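Local coordinates for thymidine kinase (Equid herpesvirus 4, PDB 1P73), which probably transfers the gamma-phosphate of ATP to thymidine, making dTMP that serves viral DNA replication, at residues I18-T23 and V162-N167; Y11-Y16 and F119-V124; F286-S291 and E302-L307. All coordinates share one frame; numbering follows the deposited sequence.

Interaction 1 of 3, residues I18-T23 and V162-N167. With 4TA (p1-(5'-adenosyl)p4-(5'-(2'-deoxy-thymidyl))tetraphosphate), chain N.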
# COMPACT_ATOMS: atom_id res chain seq x y z
N ILE B 18 -23.15 -8.29 -10.72
CA ILE B 18 -24.07 -7.29 -11.22
C ILE B 18 -24.04 -7.19 -12.75
O ILE B 18 -25.06 -6.93 -13.37
CB ILE B 18 -23.81 -5.93 -10.54
CG1 ILE B 18 -24.59 -5.85 -9.23
CG2 ILE B 18 -24.20 -4.77 -11.45
CD1 ILE B 18 -24.46 -4.52 -8.49
N GLY B 19 -22.87 -7.42 -13.34
CA GLY B 19 -22.68 -7.31 -14.78
C GLY B 19 -21.56 -6.35 -15.17
O GLY B 19 -21.63 -5.68 -16.21
N LYS B 20 -20.53 -6.29 -14.34
CA LYS B 20 -19.41 -5.38 -14.54
C LYS B 20 -18.61 -5.76 -15.76
O LYS B 20 -18.54 -5.00 -16.73
CB LYS B 20 -18.49 -5.45 -13.34
CG LYS B 20 -18.16 -4.13 -12.72
CD LYS B 20 -16.90 -4.26 -11.88
CE LYS B 20 -16.91 -5.53 -11.05
NZ LYS B 20 -16.10 -6.58 -11.71
N SER B 21 -18.01 -6.94 -15.71
CA SER B 21 -17.09 -7.39 -16.75
C SER B 21 -17.71 -7.44 -18.14
O SER B 21 -17.10 -7.01 -19.12
CB SER B 21 -16.51 -8.74 -16.39
OG SER B 21 -15.91 -8.66 -15.12
N THR B 22 -18.93 -7.96 -18.22
CA THR B 22 -19.66 -8.01 -19.48
C THR B 22 -19.82 -6.62 -20.09
O THR B 22 -19.61 -6.46 -21.28
CB THR B 22 -21.03 -8.69 -19.28
OG1 THR B 22 -20.84 -9.98 -18.69
CG2 THR B 22 -21.66 -9.02 -20.61
N THR B 23 -20.20 -5.64 -19.27
CA THR B 23 -20.35 -4.25 -19.70
C THR B 23 -19.02 -3.67 -20.16
O THR B 23 -18.95 -3.03 -21.21
CB THR B 23 -20.94 -3.41 -18.55
OG1 THR B 23 -22.23 -3.93 -18.20
CG2 THR B 23 -21.23 -1.98 -18.97
N VAL B 162 -17.12 4.70 -11.90
CA VAL B 162 -18.53 4.43 -12.15
C VAL B 162 -18.95 3.24 -11.29
O VAL B 162 -18.52 2.11 -11.52
CB VAL B 162 -18.79 4.16 -13.65
CG1 VAL B 162 -20.14 3.52 -13.89
CG2 VAL B 162 -18.68 5.45 -14.43
N VAL B 163 -19.76 3.49 -10.27
CA VAL B 163 -20.23 2.41 -9.41
C VAL B 163 -21.47 1.82 -10.07
O VAL B 163 -22.36 2.56 -10.50
CB VAL B 163 -20.50 2.86 -7.95
CG1 VAL B 163 -21.21 1.77 -7.18
CG2 VAL B 163 -19.19 3.20 -7.25
N THR B 164 -21.49 0.51 -10.21
CA THR B 164 -22.61 -0.13 -10.87
C THR B 164 -23.71 -0.41 -9.84
O THR B 164 -23.43 -0.83 -8.72
CB THR B 164 -22.16 -1.40 -11.57
OG1 THR B 164 -21.76 -2.37 -10.60
CG2 THR B 164 -20.89 -1.14 -12.34
N THR B 165 -24.95 -0.13 -10.23
CA THR B 165 -26.11 -0.37 -9.38
C THR B 165 -27.08 -1.30 -10.09
O THR B 165 -27.05 -1.43 -11.32
CB THR B 165 -26.83 0.95 -8.98
OG1 THR B 165 -27.31 1.63 -10.15
CG2 THR B 165 -25.87 1.96 -8.31
N LEU B 166 -27.94 -1.93 -9.30
CA LEU B 166 -28.92 -2.89 -9.78
C LEU B 166 -29.81 -3.21 -8.60
O LEU B 166 -29.35 -3.25 -7.44
CB LEU B 166 -28.21 -4.16 -10.28
CG LEU B 166 -28.96 -5.29 -10.99
CD1 LEU B 166 -29.58 -4.88 -12.32
CD2 LEU B 166 -28.02 -6.48 -11.19
N ASN B 167 -31.10 -3.41 -8.88
CA ASN B 167 -32.04 -3.80 -7.83
C ASN B 167 -31.69 -5.21 -7.36
O ASN B 167 -31.26 -6.04 -8.17
CB ASN B 167 -33.47 -3.68 -8.35
CG ASN B 167 -33.73 -4.56 -9.56
OD1 ASN B 167 -34.22 -5.68 -9.43
ND2 ASN B 167 -33.39 -4.05 -10.75
C5M 4TA N . -11.81 -7.33 -5.32
C5 4TA N . -12.17 -8.44 -4.37
C6 4TA N . -12.88 -9.55 -4.82
N1 4TA N . -13.21 -10.54 -3.97
C1B 4TA N . -13.94 -11.72 -4.44
C2B 4TA N . -15.45 -11.51 -4.59
C3B 4TA N . -15.84 -12.47 -5.70
O3B 4TA N . -16.47 -13.65 -5.20
C4B 4TA N . -14.53 -12.85 -6.40
C5B 4TA N . -14.54 -12.47 -7.88
O5' 4TA N . -15.01 -11.13 -8.06
PD 4TA N . -15.56 -10.65 -9.50
O2D 4TA N . -15.95 -9.18 -9.43
O1D 4TA N . -14.55 -11.15 -10.50
OCD 4TA N . -16.89 -11.55 -9.69
PC 4TA N . -17.83 -11.52 -11.01
O1C 4TA N . -16.97 -11.72 -12.24
O2C 4TA N . -18.94 -12.51 -10.72
OBC 4TA N . -18.47 -10.02 -11.01
PB 4TA N . -18.90 -9.15 -12.31
O2B 4TA N . -17.70 -9.02 -13.19
O1B 4TA N . -19.70 -7.96 -11.86
OAB 4TA N . -19.97 -10.06 -13.04
PA 4TA N . -19.98 -10.43 -14.61
O1A 4TA N . -19.61 -9.27 -15.51
O2A 4TA N . -19.26 -11.77 -14.75
OA 4TA N . -21.57 -10.66 -14.73
C5' 4TA N . -22.26 -11.35 -13.67
C4' 4TA N . -23.09 -12.54 -14.18
O1' 4TA N . -24.34 -12.08 -14.73
C1' 4TA N . -24.34 -12.18 -16.16
C2' 4TA N . -23.00 -12.79 -16.56
O2' 4TA N . -23.12 -13.77 -17.59
C3' 4TA N . -22.40 -13.34 -15.27
O3' 4TA N . -22.71 -14.71 -15.07
N9A 4TA N . -24.48 -10.82 -16.74
C8A 4TA N . -23.62 -9.78 -16.91
N7A 4TA N . -24.26 -8.71 -17.51
C5A 4TA N . -25.56 -9.16 -17.68
C4A 4TA N . -25.66 -10.42 -17.20
N3A 4TA N . -26.83 -11.12 -17.24
C2A 4TA N . -27.93 -10.53 -17.77
N1A 4TA N . -27.86 -9.27 -18.25
C6A 4TA N . -26.69 -8.57 -18.22
N6A 4TA N . -26.60 -7.30 -18.70
O4' 4TA N . -13.47 -12.18 -5.71
C2 4TA N . -12.80 -10.47 -2.59
O2 4TA N . -13.10 -11.40 -1.79
N3 4TA N . -12.10 -9.40 -2.12
C4 4TA N . -11.77 -8.38 -2.94
O4 4TA N . -11.12 -7.42 -2.50
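Thr-164 meets the phosphate-binding loop with both branches of its side chain. Thr-164 OG1 stands between its own backbone N and carbonyl carbon (chi1 67°), which brings it to 3.5 Å from Ile-18 CG2. It also hydrogen-bonds to Asp-13 O, which ties it to neighbouring strand 5-13. The other branch, Thr-164 CG2, lies 4.1 Å from Lys-20 CG, the two side chains crossing at about a right angle. Beyond this apolar touch Lys-20 bends at chi3 and chi4 and carries NZ away, to 3.3 Å from 4TA O2B; Asp-120 and Glu-42 hold the same ammonium group by salt bridges. Thr-165 turns its side chain from the loop. Leu-166 turns back: CD2 passes alongside Ile-18, 4.0 Å from its CG1 and 3.7 Å from its O, an oxygen that accepts from Arg-174.

The P-loop principle is at work on the ligand side, backbone amides and a lysine gathered on phosphates; toward strand 159-165 the loop packs through apolar groups. Gly-19 is the N-cap, and three successive amides opening the helix serve three phosphate oxygens, with Lys-20 N to 4TA O1B at 3.1 Å and Thr-22 N to 4TA O1A at 3.1 Å, while Ser-21 N reaches 4TA O2B. The helix start faces the anionic chain, where its dipole would probably favour the negative charge. Asn-167 closes the segment as N-cap of helix 168-177, whose His-171 and Arg-174 touch Leu-166. Strand 159-165 lies between strands 5-13 and 283-289, and Leu-290, just beyond the latter, packs on Ile-18.

Interaction 2 of 3, residues Y11-Y16 and F119-V124. With 4TA (p1-(5'-adenosyl)p4-(5'-(2'-deoxy-thymidyl))tetraphosphate), chain N.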
# COMPACT_ATOMS: atom_id res chain seq x y z
N TYR B 11 -12.77 3.68 -13.98
CA TYR B 11 -12.81 2.46 -13.18
C TYR B 11 -14.26 2.04 -12.96
O TYR B 11 -15.05 2.80 -12.38
CB TYR B 11 -12.10 2.68 -11.85
CG TYR B 11 -10.71 3.23 -11.99
CD1 TYR B 11 -10.49 4.61 -12.09
CD2 TYR B 11 -9.59 2.38 -12.02
CE1 TYR B 11 -9.21 5.12 -12.22
CE2 TYR B 11 -8.31 2.89 -12.15
CZ TYR B 11 -8.13 4.25 -12.25
OH TYR B 11 -6.86 4.77 -12.39
N LEU B 12 -14.61 0.85 -13.44
CA LEU B 12 -15.93 0.27 -13.20
C LEU B 12 -15.86 -0.55 -11.93
O LEU B 12 -15.01 -1.41 -11.82
CB LEU B 12 -16.35 -0.64 -14.35
CG LEU B 12 -16.61 -0.04 -15.74
CD1 LEU B 12 -16.87 -1.17 -16.71
CD2 LEU B 12 -17.77 0.94 -15.75
N ASP B 13 -16.73 -0.27 -10.96
CA ASP B 13 -16.69 -0.98 -9.69
C ASP B 13 -18.09 -1.30 -9.18
O ASP B 13 -19.08 -0.83 -9.76
CB ASP B 13 -15.92 -0.18 -8.63
CG ASP B 13 -15.01 -1.06 -7.76
OD1 ASP B 13 -15.44 -2.16 -7.33
OD2 ASP B 13 -13.84 -0.73 -7.45
N GLY B 14 -18.15 -2.08 -8.10
CA GLY B 14 -19.41 -2.49 -7.50
C GLY B 14 -19.38 -3.86 -6.85
O GLY B 14 -18.31 -4.45 -6.71
N VAL B 15 -20.55 -4.34 -6.44
CA VAL B 15 -20.68 -5.70 -5.92
C VAL B 15 -20.59 -6.70 -7.07
O VAL B 15 -21.09 -6.46 -8.16
CB VAL B 15 -22.04 -5.93 -5.25
CG1 VAL B 15 -22.06 -7.24 -4.53
CG2 VAL B 15 -22.33 -4.81 -4.30
N TYR B 16 -19.96 -7.85 -6.81
CA TYR B 16 -19.86 -8.88 -7.82
C TYR B 16 -21.22 -9.45 -8.23
O TYR B 16 -22.18 -9.43 -7.45
CB TYR B 16 -18.92 -9.99 -7.36
CG TYR B 16 -19.36 -10.74 -6.13
CD1 TYR B 16 -20.18 -11.86 -6.24
CD2 TYR B 16 -18.93 -10.35 -4.86
CE1 TYR B 16 -20.58 -12.57 -5.11
CE2 TYR B 16 -19.32 -11.05 -3.72
CZ TYR B 16 -20.15 -12.16 -3.86
OH TYR B 16 -20.54 -12.87 -2.74
N PHE B 119 -11.20 0.19 -16.67
CA PHE B 119 -10.55 -0.75 -15.75
C PHE B 119 -11.63 -1.47 -14.97
O PHE B 119 -12.55 -0.83 -14.42
CB PHE B 119 -9.65 -0.03 -14.75
CG PHE B 119 -8.42 0.58 -15.35
CD1 PHE B 119 -8.45 1.85 -15.91
CD2 PHE B 119 -7.20 -0.10 -15.30
CE1 PHE B 119 -7.29 2.43 -16.44
CE2 PHE B 119 -6.04 0.47 -15.83
CZ PHE B 119 -6.09 1.73 -16.39
N ASP B 120 -11.54 -2.79 -14.93
CA ASP B 120 -12.40 -3.56 -14.05
C ASP B 120 -11.88 -3.44 -12.61
O ASP B 120 -10.92 -4.09 -12.23
CB ASP B 120 -12.45 -5.02 -14.49
CG ASP B 120 -13.59 -5.76 -13.85
OD1 ASP B 120 -13.92 -5.46 -12.68
OD2 ASP B 120 -14.23 -6.66 -14.44
N ARG B 121 -12.53 -2.57 -11.85
CA ARG B 121 -12.23 -2.31 -10.45
C ARG B 121 -11.08 -1.34 -10.26
O ARG B 121 -10.07 -1.42 -10.94
CB ARG B 121 -11.96 -3.59 -9.66
CG ARG B 121 -13.17 -4.50 -9.51
CD ARG B 121 -13.07 -5.44 -8.35
NE ARG B 121 -14.29 -6.23 -8.27
CZ ARG B 121 -15.39 -5.85 -7.65
NH1 ARG B 121 -15.46 -4.69 -7.01
NH2 ARG B 121 -16.45 -6.65 -7.67
N HIS B 122 -11.30 -0.41 -9.32
CA HIS B 122 -10.29 0.51 -8.80
C HIS B 122 -9.70 -0.12 -7.52
O HIS B 122 -10.39 -0.88 -6.83
CB HIS B 122 -11.02 1.82 -8.47
CG HIS B 122 -10.13 2.90 -7.97
ND1 HIS B 122 -9.76 3.01 -6.64
CD2 HIS B 122 -9.54 3.94 -8.61
CE1 HIS B 122 -8.98 4.07 -6.49
NE2 HIS B 122 -8.83 4.65 -7.67
N PRO B 123 -8.42 0.15 -7.21
CA PRO B 123 -7.82 -0.29 -5.94
C PRO B 123 -8.66 -0.04 -4.67
O PRO B 123 -8.38 -0.67 -3.64
CB PRO B 123 -6.52 0.51 -5.88
CG PRO B 123 -6.12 0.63 -7.30
CD PRO B 123 -7.43 0.83 -8.06
N VAL B 124 -9.66 0.85 -4.73
CA VAL B 124 -10.56 1.05 -3.61
C VAL B 124 -11.31 -0.25 -3.25
O VAL B 124 -11.56 -0.53 -2.06
CB VAL B 124 -11.55 2.28 -3.83
CG1 VAL B 124 -12.73 1.92 -4.74
CG2 VAL B 124 -12.04 2.82 -2.50
C5M 4TA N . -11.81 -7.33 -5.32
C5 4TA N . -12.17 -8.44 -4.37
C6 4TA N . -12.88 -9.55 -4.82
N1 4TA N . -13.21 -10.54 -3.97
C1B 4TA N . -13.94 -11.72 -4.44
C2B 4TA N . -15.45 -11.51 -4.59
C3B 4TA N . -15.84 -12.47 -5.70
O3B 4TA N . -16.47 -13.65 -5.20
C4B 4TA N . -14.53 -12.85 -6.40
C5B 4TA N . -14.54 -12.47 -7.88
O5' 4TA N . -15.01 -11.13 -8.06
PD 4TA N . -15.56 -10.65 -9.50
O2D 4TA N . -15.95 -9.18 -9.43
O1D 4TA N . -14.55 -11.15 -10.50
OCD 4TA N . -16.89 -11.55 -9.69
PC 4TA N . -17.83 -11.52 -11.01
O1C 4TA N . -16.97 -11.72 -12.24
O2C 4TA N . -18.94 -12.51 -10.72
OBC 4TA N . -18.47 -10.02 -11.01
PB 4TA N . -18.90 -9.15 -12.31
O2B 4TA N . -17.70 -9.02 -13.19
O1B 4TA N . -19.70 -7.96 -11.86
OAB 4TA N . -19.97 -10.06 -13.04
PA 4TA N . -19.98 -10.43 -14.61
O1A 4TA N . -19.61 -9.27 -15.51
O2A 4TA N . -19.26 -11.77 -14.75
OA 4TA N . -21.57 -10.66 -14.73
C5' 4TA N . -22.26 -11.35 -13.67
C4' 4TA N . -23.09 -12.54 -14.18
O1' 4TA N . -24.34 -12.08 -14.73
C1' 4TA N . -24.34 -12.18 -16.16
C2' 4TA N . -23.00 -12.79 -16.56
O2' 4TA N . -23.12 -13.77 -17.59
C3' 4TA N . -22.40 -13.34 -15.27
O3' 4TA N . -22.71 -14.71 -15.07
N9A 4TA N . -24.48 -10.82 -16.74
C8A 4TA N . -23.62 -9.78 -16.91
N7A 4TA N . -24.26 -8.71 -17.51
C5A 4TA N . -25.56 -9.16 -17.68
C4A 4TA N . -25.66 -10.42 -17.20
N3A 4TA N . -26.83 -11.12 -17.24
C2A 4TA N . -27.93 -10.53 -17.77
N1A 4TA N . -27.86 -9.27 -18.25
C6A 4TA N . -26.69 -8.57 -18.22
N6A 4TA N . -26.60 -7.30 -18.70
O4' 4TA N . -13.47 -12.18 -5.71
C2 4TA N . -12.80 -10.47 -2.59
O2 4TA N . -13.10 -11.40 -1.79
N3 4TA N . -12.10 -9.40 -2.12
C4 4TA N . -11.77 -8.38 -2.94
O4 4TA N . -11.12 -7.42 -2.50
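The phosphate-binding pocket is lined by Arg-121, whose guanidinium joins Asp-13, on strand 5-13, and Gly-14, which opens the P-loop, to the bound dinucleotide. Arg-121 NH1 forms a salt bridge with Asp-13 OD1 at 2.6 Å, the carboxylate and guanidinium planes 68° apart. NH1 and NH2 both donate to Gly-14 O, and Arg-121 NH2 also to 4TA O2D at 3.1 Å, along a nearly straight bond (167°). NE pairs with Glu-42, the predicted proton acceptor. From CG to NE the chain is extended, carrying the charge to the phosphate. Asp-13 is fixed in turn: OD1 takes Gly-14 N on its anti lone pair and also bonds Tyr-197, while His-122 N meets OD2 from above the carboxylate plane at 3.2 Å.

Behind this polar network lies the central sheet of the P-loop kinase fold, in which strands 5-13 and 115-120 run parallel. Leu-12 N donates to Phe-119 O at 2.8 Å, and Arg-121 N returns to Leu-12 O at 2.7 Å. Tyr-11 and Phe-119 point the same way from this sheet, their near-parallel rings slid apart with centroids 5.0 Å distant. His-122 sets its edge against the Tyr-11 face, CD2 over the ring centre, and its NE2 bonds Glu-155.

Interaction 3 of 3, residues F286-S291 and E302-L307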
# COMPACT_ATOMS: atom_id res chain seq x y z
N PHE B 286 -19.71 8.52 -10.39
CA PHE B 286 -20.94 8.37 -11.16
C PHE B 286 -21.66 7.06 -10.82
O PHE B 286 -21.06 6.14 -10.27
CB PHE B 286 -20.65 8.37 -12.66
CG PHE B 286 -20.00 9.64 -13.17
CD1 PHE B 286 -18.61 9.74 -13.24
CD2 PHE B 286 -20.77 10.70 -13.63
CE1 PHE B 286 -18.00 10.90 -13.73
CE2 PHE B 286 -20.17 11.87 -14.12
CZ PHE B 286 -18.79 11.97 -14.18
N SER B 287 -22.95 7.00 -11.17
CA SER B 287 -23.78 5.80 -11.01
C SER B 287 -24.21 5.27 -12.37
O SER B 287 -24.51 6.04 -13.29
CB SER B 287 -25.06 6.12 -10.22
OG SER B 287 -24.80 6.28 -8.83
N ALA B 288 -24.25 3.95 -12.49
CA ALA B 288 -24.78 3.31 -13.68
C ALA B 288 -25.63 2.09 -13.33
O ALA B 288 -25.14 1.11 -12.76
CB ALA B 288 -23.65 2.93 -14.64
N ASP B 289 -26.91 2.18 -13.67
CA ASP B 289 -27.84 1.07 -13.52
C ASP B 289 -27.64 0.05 -14.64
O ASP B 289 -27.71 0.40 -15.81
CB ASP B 289 -29.27 1.60 -13.53
CG ASP B 289 -30.30 0.49 -13.48
OD1 ASP B 289 -30.78 0.17 -12.37
OD2 ASP B 289 -30.69 -0.12 -14.51
N LEU B 290 -27.41 -1.21 -14.27
CA LEU B 290 -27.13 -2.29 -15.22
C LEU B 290 -28.31 -3.24 -15.49
O LEU B 290 -28.12 -4.42 -15.81
CB LEU B 290 -25.87 -3.04 -14.80
CG LEU B 290 -24.56 -2.25 -14.76
CD1 LEU B 290 -23.40 -3.20 -14.80
CD2 LEU B 290 -24.44 -1.24 -15.89
N SER B 291 -29.52 -2.70 -15.39
CA SER B 291 -30.78 -3.40 -15.70
C SER B 291 -30.88 -3.98 -17.10
O SER B 291 -31.57 -4.97 -17.31
CB SER B 291 -31.95 -2.43 -15.54
OG SER B 291 -32.63 -2.67 -14.33
N GLU B 302 -21.62 4.77 -21.27
CA GLU B 302 -21.08 5.55 -22.40
C GLU B 302 -21.57 6.99 -22.40
O GLU B 302 -20.81 7.91 -22.66
CB GLU B 302 -21.45 4.90 -23.74
CG GLU B 302 -20.42 3.92 -24.31
CD GLU B 302 -21.04 2.89 -25.27
OE1 GLU B 302 -21.82 3.26 -26.20
OE2 GLU B 302 -20.76 1.68 -25.10
N SER B 303 -22.85 7.16 -22.11
CA SER B 303 -23.49 8.46 -22.05
C SER B 303 -23.07 9.33 -20.83
O SER B 303 -23.46 10.50 -20.74
CB SER B 303 -25.00 8.27 -22.04
OG SER B 303 -25.37 7.58 -20.88
N LEU B 304 -22.28 8.77 -19.92
CA LEU B 304 -21.73 9.56 -18.83
C LEU B 304 -20.46 10.32 -19.25
O LEU B 304 -20.03 11.22 -18.52
CB LEU B 304 -21.47 8.70 -17.57
CG LEU B 304 -22.59 7.93 -16.86
CD1 LEU B 304 -22.02 6.92 -15.92
CD2 LEU B 304 -23.54 8.85 -16.10
N LEU B 305 -19.88 9.99 -20.42
CA LEU B 305 -18.64 10.63 -20.90
C LEU B 305 -18.54 12.17 -20.90
O LEU B 305 -17.50 12.71 -20.52
CB LEU B 305 -18.25 10.11 -22.29
CG LEU B 305 -17.28 8.93 -22.36
CD1 LEU B 305 -17.28 8.36 -23.77
CD2 LEU B 305 -15.88 9.34 -21.96
N PRO B 306 -19.58 12.88 -21.34
CA PRO B 306 -19.56 14.36 -21.35
C PRO B 306 -19.26 15.05 -20.01
O PRO B 306 -18.74 16.17 -20.03
CB PRO B 306 -20.97 14.70 -21.81
CG PRO B 306 -21.34 13.54 -22.67
CD PRO B 306 -20.84 12.36 -21.91
N LEU B 307 -19.59 14.42 -18.88
CA LEU B 307 -19.27 14.97 -17.56
C LEU B 307 -17.96 14.42 -17.01
O LEU B 307 -17.54 14.80 -15.91
CB LEU B 307 -20.38 14.67 -16.56
CG LEU B 307 -21.85 15.00 -16.84
CD1 LEU B 307 -22.76 13.94 -16.15
CD2 LEU B 307 -22.18 16.42 -16.37
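Phe-286 and Leu-304 each place CG beside the backbone N and opposite the carbonyl carbon (chi1 -60° in both), and from there the two side chains lie alongside each other, running opposite ways. Leu-304 CD1 comes to 3.8 Å from Phe-286 CB and 3.7 Å from Ser-287 O, so one methyl settles against the strand backbone as well as the base of the aromatic side chain. Its reach ends at the next inward-facing residue, where Leu-304 CD1 is 4.5 Å from Ala-288 CB. The second methyl, Leu-304 CD2, stands 4.1 Å from Phe-286 CD2.

The far end of the ring is taken up by Leu-307. Its CB is 3.7 Å from Phe-286 CE2, while the carbonyl O of Leu-307 lies in the plane of the ring, at the edge, 3.5 Å from CZ. The contact is therefore apolar apart from backbone oxygens set beside carbon.

What presents two leucines to one phenylalanine is the compact shape of the connection. A type I turn runs from Glu-302 to Leu-305, closed by Leu-305 N to Glu-302 O at 3.2 Å, and a 3-10 segment follows, in which Leu-307 N bonds Leu-304 O. This loop links helix 294-302 to strand 309-313. It packs against strand 283-289, which pairs in parallel with strand 159-165, whose Val-162 touches Phe-286 and Ala-288; Val-300 and Val-301 of helix 294-302 pack on Ala-288.

In the fold
The three contacts reach one sheet but differ in burial. Interactions 1 and 2 are buried, both touch 4TA, and their segments alternate along the chain: strand 5-13 leads through the P-loop into helix 20-29. They also meet directly, where Ser-21 OG probably hydrogen-bonds Asp-120 OD2. Interaction 2 combines strand pairing, charge and aromatic packing, whereas interaction 1 is apolar across its segments and polar toward the ligand. Interaction 3 is a surface contact of almost purely apolar character, its centre about 14 Å from the centre of interaction 2. It joins interaction 1 through neighbouring strands 159-165 and 283-289, where Thr-165 N probably bonds Ala-288 O.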